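Inosine-uridine nucleoside N-ribohydrolase (Xanthomonas oryzae pv. oryzae, PDB 4KL0) binds calcium and probably hydrolyses N-glycosidic bonds, as a bacterial effector belonging to the inosine-uridine nucleoside hydrolase family. Local coordinates at residues T11-L16 against L363-L368; E227-K231 against V350-V355. All coordinates share one frame. Residues are numbered along the deposited sequence.

Interaction 1 of 2, residues T11-L16 against L363-L368; sequences TEAAVL and LLLSAL
Two regular α-helical segments, 11-16 and 363-368, cross almost at right angles, with a signed crossing angle of -93° and axes 8.6 Å apart. Glu12 sits over Ala367, their CA atoms 5.1 Å apart, and Val15 over Leu364 at 6.1 Å. The small Ala367 lets the backbones come this close: its CB lies 3.6 Å from Glu12 O. Val15, chi1 p, points CG1 at the second helix, 3.9 Å from Leu364 CA and 4.0 Å from Ala367 CB. This is a near-orthogonal helix pair in which the N-terminal helix 10-20 packs on the C-terminal helix 358-372, joining the chain ends. Leu16 and Leu364 are both t,p; Leu368 is m,t, and its CD2 meets Leu16 CD1 at 4.0 Å. Leu363, also t,p, extends CD1 to 3.5 Å from Thr11 OG1. Glu12, m then t with a nearly flat chi3 of -10°, accepts a 2.6 Å hydrogen bond at OE2 from OG of Ser366 (chi1 t), while its OE1 forms a salt bridge with Lys370.

Interaction 2 of 2, residues E227-K231 against V350-V355; sequences EAAYK and VGHAEV
Residues 227-231 run as a short helix, and 350-355 leave the end of strand 347-350 as a loop whose residues His352 to Val355 make a type I β turn, with Val355 N bonded to His352 O at 3.3 Å. The backbones come closest at Ala228 and Gly351, CA to CA 4.2 Å. Gly351 adopts phi/psi of -115/-153, and its N donates to Glu354 OE1 at 2.8 Å, so the carboxylate of Glu354 folds back to the residue just before the turn; a CB on Gly351 would crowd that same oxygen. Ala228 sits at the centre: its CB packs against Val350 CG1 at 4.1 Å and CG2 of Val355, whose chi1 is t, at 3.7 Å, and also comes within 3.4 Å of the carbonyl Val350 O. Glu227 O approaches His352 CB at 3.6 Å, but the Glu227 carboxylate turns off to Thr225. Lys231, t through its first three chi angles, stretches along the loop and delivers NZ to two backbone carbonyls, Val355 O at 2.8 Å and His352 O at 3.1 Å, tying down both ends of the turn. Val350 is also backbone-bonded to Ile223 and Thr225, so helix 226-231 and this loop emerge side by side from the neighbouring parallel strands 221-224 and 347-350, a junction at the strand ends of a Rossmann-like α/β fold.

How the interactions relate
Interaction 2 is nested within the loop that interaction 1 closes: helix 10-20 comes first, then 227-231, then 350-355, and finally helix 358-372, which soon follows the turn of interaction 2. Their centres are 19 Å apart and their nearest atoms about 8 Å, so they do not touch. Helix 317-325 connects the two regions, taking Leu365 and Leu368 from the C-terminal helix and Ala229 and Tyr230 from helix 226-231. It also carries the calcium ligand Asp318, about 11 Å from Ala228 between side chains. The last part of the chain is thus anchored twice, first beside the sheet, then against the N-terminal helix.

Interaction 1 of 2, residues T11-L16 against L363-L368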
loop_
_atom_site.group_PDB
_atom_site.type_symbol
_atom_site.label_atom_id
_atom_site.label_comp_id
_atom_site.label_asym_id
_atom_site.label_seq_id
_atom_site.Cartn_x
_atom_site.Cartn_y
_atom_site.Cartn_z
ATOM N N THR A 11 3.474 -22.239 -12.759
ATOM C CA THR A 11 4.226 -21.008 -12.958
ATOM C C THR A 11 4.240 -20.096 -11.696
ATOM O O THR A 11 5.168 -19.332 -11.495
ATOM C CB THR A 11 3.780 -20.218 -14.202
ATOM O OG1 THR A 11 2.510 -19.575 -13.964
ATOM C CG2 THR A 11 3.664 -21.163 -15.375
ATOM N N GLU A 12 3.201 -20.157 -10.869
ATOM C CA GLU A 12 3.214 -19.371 -9.618
ATOM C C GLU A 12 4.252 -19.970 -8.664
ATOM O O GLU A 12 5.041 -19.258 -8.054
ATOM C CB GLU A 12 1.844 -19.377 -8.946
ATOM C CG GLU A 12 0.887 -18.383 -9.602
ATOM C CD GLU A 12 -0.562 -18.638 -9.199
ATOM O OE1 GLU A 12 -0.895 -19.697 -8.560
ATOM O OE2 GLU A 12 -1.375 -17.757 -9.561
ATOM N N ALA A 13 4.248 -21.291 -8.560
ATOM C CA ALA A 13 5.147 -21.968 -7.638
ATOM C C ALA A 13 6.588 -21.664 -8.067
ATOM O O ALA A 13 7.446 -21.403 -7.224
ATOM C CB ALA A 13 4.863 -23.478 -7.594
ATOM N N ALA A 14 6.855 -21.650 -9.379
ATOM C CA ALA A 14 8.199 -21.304 -9.872
ATOM C C ALA A 14 8.669 -19.886 -9.585
ATOM O O ALA A 14 9.859 -19.625 -9.339
ATOM C CB ALA A 14 8.302 -21.574 -11.387
ATOM N N VAL A 15 7.750 -18.926 -9.629
ATOM C CA VAL A 15 8.197 -17.575 -9.397
ATOM C C VAL A 15 8.504 -17.367 -7.904
ATOM O O VAL A 15 9.382 -16.622 -7.565
ATOM C CB VAL A 15 7.214 -16.491 -9.919
ATOM C CG1 VAL A 15 6.062 -16.353 -9.015
ATOM C CG2 VAL A 15 7.907 -15.163 -10.007
ATOM N N LEU A 16 7.808 -18.105 -7.046
ATOM C CA LEU A 16 8.032 -17.980 -5.619
ATOM C C LEU A 16 9.328 -18.709 -5.227
ATOM O O LEU A 16 10.106 -18.208 -4.410
ATOM C CB LEU A 16 6.819 -18.479 -4.833
ATOM C CG LEU A 16 7.030 -18.441 -3.331
ATOM C CD1 LEU A 16 7.188 -16.997 -2.827
ATOM C CD2 LEU A 16 5.799 -19.117 -2.689
ATOM N N LEU A 363 2.436 -12.324 -11.659
ATOM C CA LEU A 363 2.500 -13.714 -11.231
ATOM C C LEU A 363 3.005 -13.805 -9.772
ATOM O O LEU A 363 2.465 -14.537 -8.936
ATOM C CB LEU A 363 3.445 -14.476 -12.181
ATOM C CG LEU A 363 3.272 -15.963 -12.363
ATOM C CD1 LEU A 363 1.869 -16.267 -12.853
ATOM C CD2 LEU A 363 4.306 -16.397 -13.394
ATOM N N LEU A 364 4.005 -13.004 -9.452
ATOM C CA LEU A 364 4.491 -12.911 -8.062
ATOM C C LEU A 364 3.449 -12.379 -7.066
ATOM O O LEU A 364 3.296 -12.936 -5.949
ATOM C CB LEU A 364 5.772 -12.107 -7.986
ATOM C CG LEU A 364 6.376 -12.079 -6.589
ATOM C CD1 LEU A 364 6.803 -13.503 -6.170
ATOM C CD2 LEU A 364 7.536 -11.137 -6.579
ATOM N N LEU A 365 2.711 -11.334 -7.449
ATOM C CA LEU A 365 1.609 -10.871 -6.583
ATOM C C LEU A 365 0.615 -12.000 -6.350
ATOM O O LEU A 365 0.230 -12.240 -5.197
ATOM C CB LEU A 365 0.881 -9.658 -7.190
ATOM C CG LEU A 365 1.708 -8.372 -7.152
ATOM C CD1 LEU A 365 1.101 -7.333 -8.117
ATOM C CD2 LEU A 365 1.848 -7.728 -5.752
ATOM N N SER A 366 0.206 -12.741 -7.398
ATOM C CA SER A 366 -0.735 -13.858 -7.205
ATOM C C SER A 366 -0.125 -14.960 -6.310
ATOM O O SER A 366 -0.794 -15.464 -5.395
ATOM C CB SER A 366 -1.219 -14.404 -8.571
ATOM O OG SER A 366 -2.108 -15.521 -8.384
ATOM N N ALA A 367 1.129 -15.331 -6.584
ATOM C CA ALA A 367 1.812 -16.350 -5.755
ATOM C C ALA A 367 1.861 -15.974 -4.279
ATOM O O ALA A 367 1.504 -16.790 -3.410
ATOM C CB ALA A 367 3.203 -16.651 -6.293
ATOM N N LEU A 368 2.268 -14.730 -3.990
ATOM C CA LEU A 368 2.373 -14.318 -2.609
ATOM C C LEU A 368 1.003 -14.290 -1.921
ATOM O O LEU A 368 0.892 -14.747 -0.790
ATOM C CB LEU A 368 3.060 -12.955 -2.538
ATOM C CG LEU A 368 4.527 -12.855 -2.998
ATOM C CD1 LEU A 368 4.880 -11.393 -3.194
ATOM C CD2 LEU A 368 5.488 -13.477 -1.968
#

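Interaction 2 of 2, residues E227-K231 against V350-V355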
loop_
_atom_site.group_PDB
_atom_site.type_symbol
_atom_site.label_atom_id
_atom_site.label_comp_id
_atom_site.label_asym_id
_atom_site.label_seq_id
_atom_site.Cartn_x
_atom_site.Cartn_y
_atom_site.Cartn_z
ATOM N N GLU A 227 1.447 5.158 -12.666
ATOM C CA GLU A 227 1.812 4.564 -13.965
ATOM C C GLU A 227 2.511 3.204 -13.870
ATOM O O GLU A 227 2.381 2.339 -14.778
ATOM C CB GLU A 227 2.642 5.576 -14.776
ATOM C CG GLU A 227 1.778 6.769 -15.222
ATOM C CD GLU A 227 1.687 7.871 -14.170
ATOM O OE1 GLU A 227 2.457 7.829 -13.154
ATOM O OE2 GLU A 227 0.847 8.793 -14.363
ATOM N N ALA A 228 3.233 2.997 -12.769
ATOM C CA ALA A 228 3.898 1.721 -12.497
ATOM C C ALA A 228 2.834 0.650 -12.308
ATOM O O ALA A 228 2.971 -0.470 -12.787
ATOM C CB ALA A 228 4.767 1.841 -11.254
ATOM N N ALA A 229 1.747 0.980 -11.601
ATOM C CA ALA A 229 0.691 -0.024 -11.423
ATOM C C ALA A 229 -0.077 -0.390 -12.692
ATOM O O ALA A 229 -0.484 -1.558 -12.874
ATOM C CB ALA A 229 -0.304 0.394 -10.320
ATOM N N TYR A 230 -0.308 0.599 -13.573
ATOM C CA TYR A 230 -1.070 0.341 -14.792
ATOM C C TYR A 230 -0.399 -0.791 -15.558
ATOM O O TYR A 230 -1.047 -1.704 -16.097
ATOM C CB TYR A 230 -1.127 1.606 -15.682
ATOM C CG TYR A 230 -1.791 2.815 -15.051
ATOM C CD1 TYR A 230 -2.661 2.695 -13.996
ATOM C CD2 TYR A 230 -1.552 4.103 -15.542
ATOM C CE1 TYR A 230 -3.286 3.832 -13.429
ATOM C CE2 TYR A 230 -2.149 5.232 -14.975
ATOM C CZ TYR A 230 -3.012 5.091 -13.929
ATOM O OH TYR A 230 -3.613 6.226 -13.415
ATOM N N LYS A 231 0.920 -0.744 -15.581
ATOM C CA LYS A 231 1.636 -1.724 -16.363
ATOM C C LYS A 231 1.493 -3.162 -15.819
ATOM O O LYS A 231 1.505 -4.143 -16.580
ATOM C CB LYS A 231 3.084 -1.303 -16.424
ATOM C CG LYS A 231 3.896 -2.090 -17.445
ATOM C CD LYS A 231 5.138 -1.312 -17.798
ATOM C CE LYS A 231 5.824 -1.900 -19.008
ATOM N NZ LYS A 231 7.297 -1.706 -18.826
ATOM N N VAL A 350 9.882 5.196 -9.630
ATOM C CA VAL A 350 9.377 4.008 -10.316
ATOM C C VAL A 350 8.033 4.274 -11.005
ATOM O O VAL A 350 6.976 4.292 -10.336
ATOM C CB VAL A 350 9.213 2.768 -9.370
ATOM C CG1 VAL A 350 8.749 1.505 -10.153
ATOM C CG2 VAL A 350 10.526 2.490 -8.600
ATOM N N GLY A 351 8.078 4.481 -12.326
ATOM C CA GLY A 351 6.897 4.611 -13.156
ATOM C C GLY A 351 6.763 3.489 -14.168
ATOM O O GLY A 351 7.232 2.372 -13.933
ATOM N N HIS A 352 6.109 3.739 -15.302
ATOM C CA HIS A 352 5.807 2.617 -16.199
ATOM C C HIS A 352 7.091 1.987 -16.788
ATOM O O HIS A 352 7.216 0.758 -16.872
ATOM C CB HIS A 352 4.853 3.031 -17.328
ATOM C CG HIS A 352 5.475 3.939 -18.330
ATOM N ND1 HIS A 352 5.986 3.482 -19.525
ATOM C CD2 HIS A 352 5.701 5.277 -18.309
ATOM C CE1 HIS A 352 6.489 4.504 -20.207
ATOM N NE2 HIS A 352 6.321 5.605 -19.495
ATOM N N ALA A 353 8.058 2.829 -17.138
ATOM C CA ALA A 353 9.282 2.337 -17.827
ATOM C C ALA A 353 10.144 1.495 -16.884
ATOM O O ALA A 353 10.880 0.577 -17.280
ATOM C CB ALA A 353 10.092 3.517 -18.341
ATOM N N GLU A 354 10.002 1.802 -15.617
ATOM C CA GLU A 354 10.811 1.198 -14.571
ATOM C C GLU A 354 10.253 -0.143 -14.093
ATOM O O GLU A 354 10.940 -0.850 -13.375
ATOM C CB GLU A 354 10.912 2.161 -13.374
ATOM C CG GLU A 354 11.756 3.413 -13.613
ATOM C CD GLU A 354 11.058 4.448 -14.529
ATOM O OE1 GLU A 354 9.797 4.554 -14.574
ATOM O OE2 GLU A 354 11.799 5.164 -15.232
ATOM N N VAL A 355 9.010 -0.467 -14.410
ATOM C CA VAL A 355 8.512 -1.816 -14.193
ATOM C C VAL A 355 8.936 -2.669 -15.382
ATOM O O VAL A 355 8.257 -2.693 -16.389
ATOM C CB VAL A 355 6.966 -1.854 -14.068
ATOM C CG1 VAL A 355 6.482 -3.296 -13.751
ATOM C CG2 VAL A 355 6.534 -0.885 -12.955
#